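Side-chain contacts in putative protein (Aquifex aeolicus, PDB 1T6T), which is of unknown function but carries a Toprim domain, a fold known from enzymes that act on nucleic acids, such as topoisomerases, primases and RNase M5: residues K49-V54 against N79-E84; D56-K61 against Q89-D94. All coordinates share one frame; numbering follows the deposited sequence.

Interaction 1 (K49-V54 against N79-E84)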
# COMPACT_ATOMS: atom_id res chain seq x y z
N LYS B 49 -5.10 4.19 -5.71
CA LYS B 49 -5.05 5.54 -6.28
C LYS B 49 -3.62 5.96 -6.62
O LYS B 49 -2.66 5.49 -6.00
CB LYS B 49 -5.64 6.57 -5.30
CG LYS B 49 -7.07 6.30 -4.86
CD LYS B 49 -7.59 7.45 -3.98
CE LYS B 49 -9.05 7.26 -3.60
NZ LYS B 49 -9.28 6.06 -2.74
N ARG B 50 -3.47 6.82 -7.62
CA ARG B 50 -2.15 7.34 -7.97
C ARG B 50 -1.96 8.44 -6.93
O ARG B 50 -2.94 8.99 -6.43
CB ARG B 50 -2.17 7.98 -9.36
CG ARG B 50 -2.56 7.02 -10.47
CD ARG B 50 -2.86 7.78 -11.75
NE ARG B 50 -3.28 6.88 -12.82
CZ ARG B 50 -3.69 7.30 -14.02
NH1 ARG B 50 -3.74 8.60 -14.29
NH2 ARG B 50 -4.05 6.42 -14.94
N TYR B 51 -0.71 8.75 -6.58
CA TYR B 51 -0.49 9.79 -5.58
C TYR B 51 -1.11 11.08 -6.09
O TYR B 51 -1.71 11.84 -5.32
CB TYR B 51 1.01 9.99 -5.33
CG TYR B 51 1.75 8.71 -4.97
CD1 TYR B 51 1.20 7.79 -4.08
CD2 TYR B 51 3.00 8.43 -5.52
CE1 TYR B 51 1.88 6.62 -3.74
CE2 TYR B 51 3.68 7.27 -5.19
CZ TYR B 51 3.12 6.37 -4.31
OH TYR B 51 3.79 5.21 -3.99
N ALA B 52 -1.00 11.32 -7.40
CA ALA B 52 -1.56 12.52 -8.01
C ALA B 52 -3.08 12.57 -7.93
O ALA B 52 -3.68 13.65 -7.99
CB ALA B 52 -1.11 12.62 -9.48
N ASP B 53 -3.72 11.41 -7.80
CA ASP B 53 -5.18 11.37 -7.69
C ASP B 53 -5.62 12.08 -6.41
O ASP B 53 -6.65 12.75 -6.38
CB ASP B 53 -5.72 9.93 -7.66
CG ASP B 53 -5.61 9.23 -9.01
OD1 ASP B 53 -5.52 9.91 -10.05
OD2 ASP B 53 -5.62 7.97 -9.03
N VAL B 54 -4.84 11.92 -5.34
CA VAL B 54 -5.15 12.56 -4.07
C VAL B 54 -5.04 14.08 -4.23
O VAL B 54 -5.89 14.83 -3.74
CB VAL B 54 -4.18 12.09 -2.96
CG1 VAL B 54 -4.44 12.86 -1.67
CG2 VAL B 54 -4.35 10.60 -2.73
N ASN B 79 4.31 7.80 4.19
CA ASN B 79 4.14 9.07 4.88
C ASN B 79 5.09 10.11 4.30
O ASN B 79 4.69 11.22 3.97
CB ASN B 79 4.42 8.92 6.37
CG ASN B 79 4.06 10.17 7.15
OD1 ASN B 79 2.89 10.46 7.37
ND2 ASN B 79 5.07 10.93 7.56
N GLN B 80 6.37 9.74 4.17
CA GLN B 80 7.37 10.66 3.64
C GLN B 80 7.09 11.06 2.21
O GLN B 80 7.22 12.23 1.84
CB GLN B 80 8.76 10.03 3.73
CG GLN B 80 9.25 9.84 5.16
CD GLN B 80 9.07 11.10 6.00
OE1 GLN B 80 9.55 12.18 5.63
NE2 GLN B 80 8.37 10.97 7.12
N LYS B 81 6.70 10.09 1.39
CA LYS B 81 6.39 10.33 -0.01
C LYS B 81 5.23 11.32 -0.15
O LYS B 81 5.31 12.29 -0.90
CB LYS B 81 6.01 9.02 -0.69
CG LYS B 81 5.54 9.15 -2.13
CD LYS B 81 6.66 9.63 -3.03
CE LYS B 81 6.32 9.45 -4.49
NZ LYS B 81 7.47 9.79 -5.37
N MSE B 82 4.15 11.07 0.58
CA MSE B 82 2.99 11.95 0.50
C MSE B 82 3.26 13.31 1.14
O MSE B 82 2.74 14.32 0.69
CB MSE B 82 1.77 11.28 1.15
CG MSE B 82 1.34 10.00 0.43
SE MSE B 82 0.96 10.31 -1.45
CE MSE B 82 -0.29 11.79 -1.19
N LYS B 83 4.08 13.34 2.19
CA LYS B 83 4.41 14.61 2.83
C LYS B 83 5.11 15.50 1.81
O LYS B 83 4.75 16.67 1.63
CB LYS B 83 5.33 14.37 4.03
CG LYS B 83 5.76 15.63 4.74
CD LYS B 83 6.71 15.29 5.88
CE LYS B 83 7.20 16.53 6.58
NZ LYS B 83 8.08 16.17 7.73
N GLU B 84 6.10 14.94 1.12
CA GLU B 84 6.84 15.69 0.11
C GLU B 84 5.95 16.12 -1.05
O GLU B 84 5.99 17.27 -1.48
CB GLU B 84 8.01 14.83 -0.40
CG GLU B 84 8.87 15.48 -1.48
CD GLU B 84 9.37 16.87 -1.11
OE1 GLU B 84 9.71 17.10 0.08
OE2 GLU B 84 9.44 17.74 -2.01
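A Met-aromatic contact between Tyr51 and Met82 joins the start of helix 51-58 to the middle of helix 73-88 in the Toprim fold. Met82 is present as selenomethionine. Its SE lies 3.7 Å from CD1 of Tyr51 and also touches CG and CB. It stands 4.5 Å from the ring centroid and 46° off the ring normal, so the approach is oblique. The Met82 chain is bent at both chi2 and chi3, so its end comes closer to the tyrosine than the direction in which the side chain leaves the backbone would suggest. The methyl CE continues to Val54, 4.3 Å from CB of that residue.

Lys81 adds its aliphatic chain to the same ring. Its CG starts anti to the backbone N (chi1 175°), and the chain bends at chi2 (66°). The lysine meets the ring through its methylenes CG and CE. CG sits 4.0 Å above the Tyr51 ring plane, toward the rim. CE reaches CE2 of Tyr51 at 3.5 Å. The lysine chain crosses the tyrosine side chain at roughly a right angle.

The phenol OH of Tyr51 is hydrogen-bonded to Ser47 of the second subunit. The tyrosine therefore serves both the helix packing and the dimer contact. With an alanine here, Met82 SE and the Lys81 chain would probably lose the surface they pack on, and the serine of the other subunit its phenol partner.

Tyr51 and Val54 also pack on Leu46, in the loop after strand 43-45. On the other helix, Met82 rests on Phe69, while Lys83 touches Leu67 of strand 64-67.

Interaction 2 (D56-K61 against Q89-D94)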
# COMPACT_ATOMS: atom_id res chain seq x y z
N ASP B 56 -5.37 15.84 -7.00
CA ASP B 56 -6.48 16.31 -7.81
C ASP B 56 -7.80 16.35 -7.06
O ASP B 56 -8.64 17.23 -7.29
CB ASP B 56 -6.61 15.44 -9.07
CG ASP B 56 -5.41 15.56 -9.99
OD1 ASP B 56 -4.70 16.59 -9.92
OD2 ASP B 56 -5.17 14.63 -10.78
N MSE B 57 -7.99 15.40 -6.15
CA MSE B 57 -9.21 15.32 -5.34
C MSE B 57 -9.32 16.46 -4.34
O MSE B 57 -10.41 16.93 -4.02
CB MSE B 57 -9.25 14.01 -4.56
CG MSE B 57 -9.50 12.77 -5.38
SE MSE B 57 -9.22 11.18 -4.30
CE MSE B 57 -10.88 11.19 -3.30
N LEU B 58 -8.17 16.91 -3.83
CA LEU B 58 -8.13 17.97 -2.83
C LEU B 58 -8.01 19.39 -3.37
O LEU B 58 -8.41 20.34 -2.70
CB LEU B 58 -6.98 17.71 -1.86
CG LEU B 58 -6.96 16.35 -1.16
CD1 LEU B 58 -5.68 16.22 -0.34
CD2 LEU B 58 -8.19 16.21 -0.27
N GLU B 59 -7.45 19.53 -4.56
CA GLU B 59 -7.24 20.84 -5.17
C GLU B 59 -8.46 21.74 -5.12
O GLU B 59 -9.54 21.37 -5.58
CB GLU B 59 -6.80 20.69 -6.63
CG GLU B 59 -6.25 21.97 -7.21
CD GLU B 59 -5.97 21.87 -8.69
OE1 GLU B 59 -5.66 20.76 -9.17
OE2 GLU B 59 -6.05 22.92 -9.37
N GLY B 60 -8.28 22.93 -4.55
CA GLY B 60 -9.36 23.89 -4.46
C GLY B 60 -10.48 23.55 -3.48
O GLY B 60 -11.47 24.28 -3.40
N LYS B 61 -10.33 22.45 -2.75
CA LYS B 61 -11.35 22.05 -1.79
C LYS B 61 -10.83 22.03 -0.36
O LYS B 61 -11.51 22.48 0.56
CB LYS B 61 -11.89 20.67 -2.16
CG LYS B 61 -12.61 20.62 -3.49
CD LYS B 61 -13.19 19.24 -3.75
CE LYS B 61 -13.96 19.21 -5.06
NZ LYS B 61 -14.60 17.88 -5.27
N GLN B 89 2.85 20.61 -3.67
CA GLN B 89 1.67 21.09 -4.39
C GLN B 89 0.94 22.23 -3.67
O GLN B 89 -0.12 22.66 -4.11
CB GLN B 89 0.70 19.94 -4.64
CG GLN B 89 1.32 18.75 -5.38
CD GLN B 89 1.90 19.12 -6.73
OE1 GLN B 89 1.21 19.69 -7.58
NE2 GLN B 89 3.16 18.78 -6.95
N GLY B 90 1.51 22.69 -2.56
CA GLY B 90 0.90 23.80 -1.83
C GLY B 90 -0.02 23.47 -0.66
O GLY B 90 -0.65 24.38 -0.11
N PHE B 91 -0.10 22.20 -0.28
CA PHE B 91 -0.95 21.81 0.84
C PHE B 91 -0.21 21.91 2.17
O PHE B 91 1.01 21.78 2.23
CB PHE B 91 -1.43 20.37 0.67
CG PHE B 91 -2.34 20.17 -0.49
CD1 PHE B 91 -3.70 20.46 -0.38
CD2 PHE B 91 -1.85 19.71 -1.71
CE1 PHE B 91 -4.55 20.30 -1.47
CE2 PHE B 91 -2.70 19.54 -2.80
CZ PHE B 91 -4.05 19.84 -2.68
N LEU B 92 -0.97 22.16 3.24
CA LEU B 92 -0.41 22.21 4.58
C LEU B 92 -0.52 20.78 5.09
O LEU B 92 -1.60 20.19 5.06
CB LEU B 92 -1.22 23.16 5.47
CG LEU B 92 -1.15 24.63 5.05
CD1 LEU B 92 -2.09 25.46 5.92
CD2 LEU B 92 0.28 25.12 5.18
N VAL B 93 0.59 20.21 5.55
CA VAL B 93 0.62 18.84 6.03
C VAL B 93 0.67 18.76 7.56
O VAL B 93 1.55 19.34 8.19
CB VAL B 93 1.84 18.09 5.44
CG1 VAL B 93 1.91 16.67 5.99
CG2 VAL B 93 1.73 18.06 3.92
N ASP B 94 -0.29 18.04 8.14
CA ASP B 94 -0.36 17.89 9.59
C ASP B 94 0.09 16.49 9.99
O ASP B 94 -0.53 15.49 9.63
CB ASP B 94 -1.80 18.10 10.06
CG ASP B 94 -1.93 18.11 11.57
OD1 ASP B 94 -1.00 17.65 12.26
OD2 ASP B 94 -2.98 18.56 12.07
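Leu58 O accepts a backbone hydrogen bond from Lys61 N at 2.9 Å. This bond closes the turn in which the chain leaves helix 51-58. Glu59 is the first residue to depart from helical angles, and Gly60 follows with a positive phi of 71°. Leu58, the last helical residue, and Glu59 N, just after it, face the ring of Phe91.

Phe91 carries the other side of the contact. Its CE1 lies 3.6 Å from CB of Leu58, and its CZ is 3.7 Å from the same CB. The ring meets this methylene obliquely. The backbone takes part as well. Glu59 N lies at the ring edge, near the ring plane, 3.9 Å from CZ of Phe91. The neighbouring ring atoms CE1 and CZ thus meet the leucine CB, and CZ also meets the backbone N of Glu59. The Phe91 ring branches off beside its backbone N (chi1 -66°), with CG anti to the carbonyl carbon, and the bond from CA to CB already points toward the helix. The contact is small, burying 115 Å² in all.

Gly90, just before Phe91, ends helix 73-88 in a Schellman motif. Its phi of 95° would press a CB against the carbonyl O of Gln89, so a glycine suits the position. From this turn the chain runs into strand 92-94. At the end of the strand, Asp94 OD1 accepts a hydrogen bond from Asn96 N, in the turn that leads into helix 96-101.

Leu58 is buried against Ile44 of strand 43-45 and Val65 of strand 64-67. Phe91 also packs on Val55 of helix 51-58 and Leu86 of helix 73-88. The ring therefore sits between helices 51-58 and 73-88, near the C-terminal end of each, just ahead of strand 92-94, the outermost strand of the sheet within this chain.

Overall arrangement
The centres of the two interactions are about 11 Å apart, and both use helix 51-58. Interaction 1 takes its start and interaction 2 its end. They touch through Lys49 on Met57 and through Lys83 on Val93. Along the chain the order is 49-54, 56-61, 79-84, 89-94, so the segments alternate. The partners lie on helix 73-88 and on the turn and strand that follow it. Together the contacts pair helix 51-58 with the beta-alpha-beta unit of strands 64-67 and 92-94. All four segments belong to the Toprim domain, whose parallel strands run in the order 43-45, 23-26, 64-67, 92-94. Interaction 1 also reaches the second subunit; interaction 2 stays within one chain.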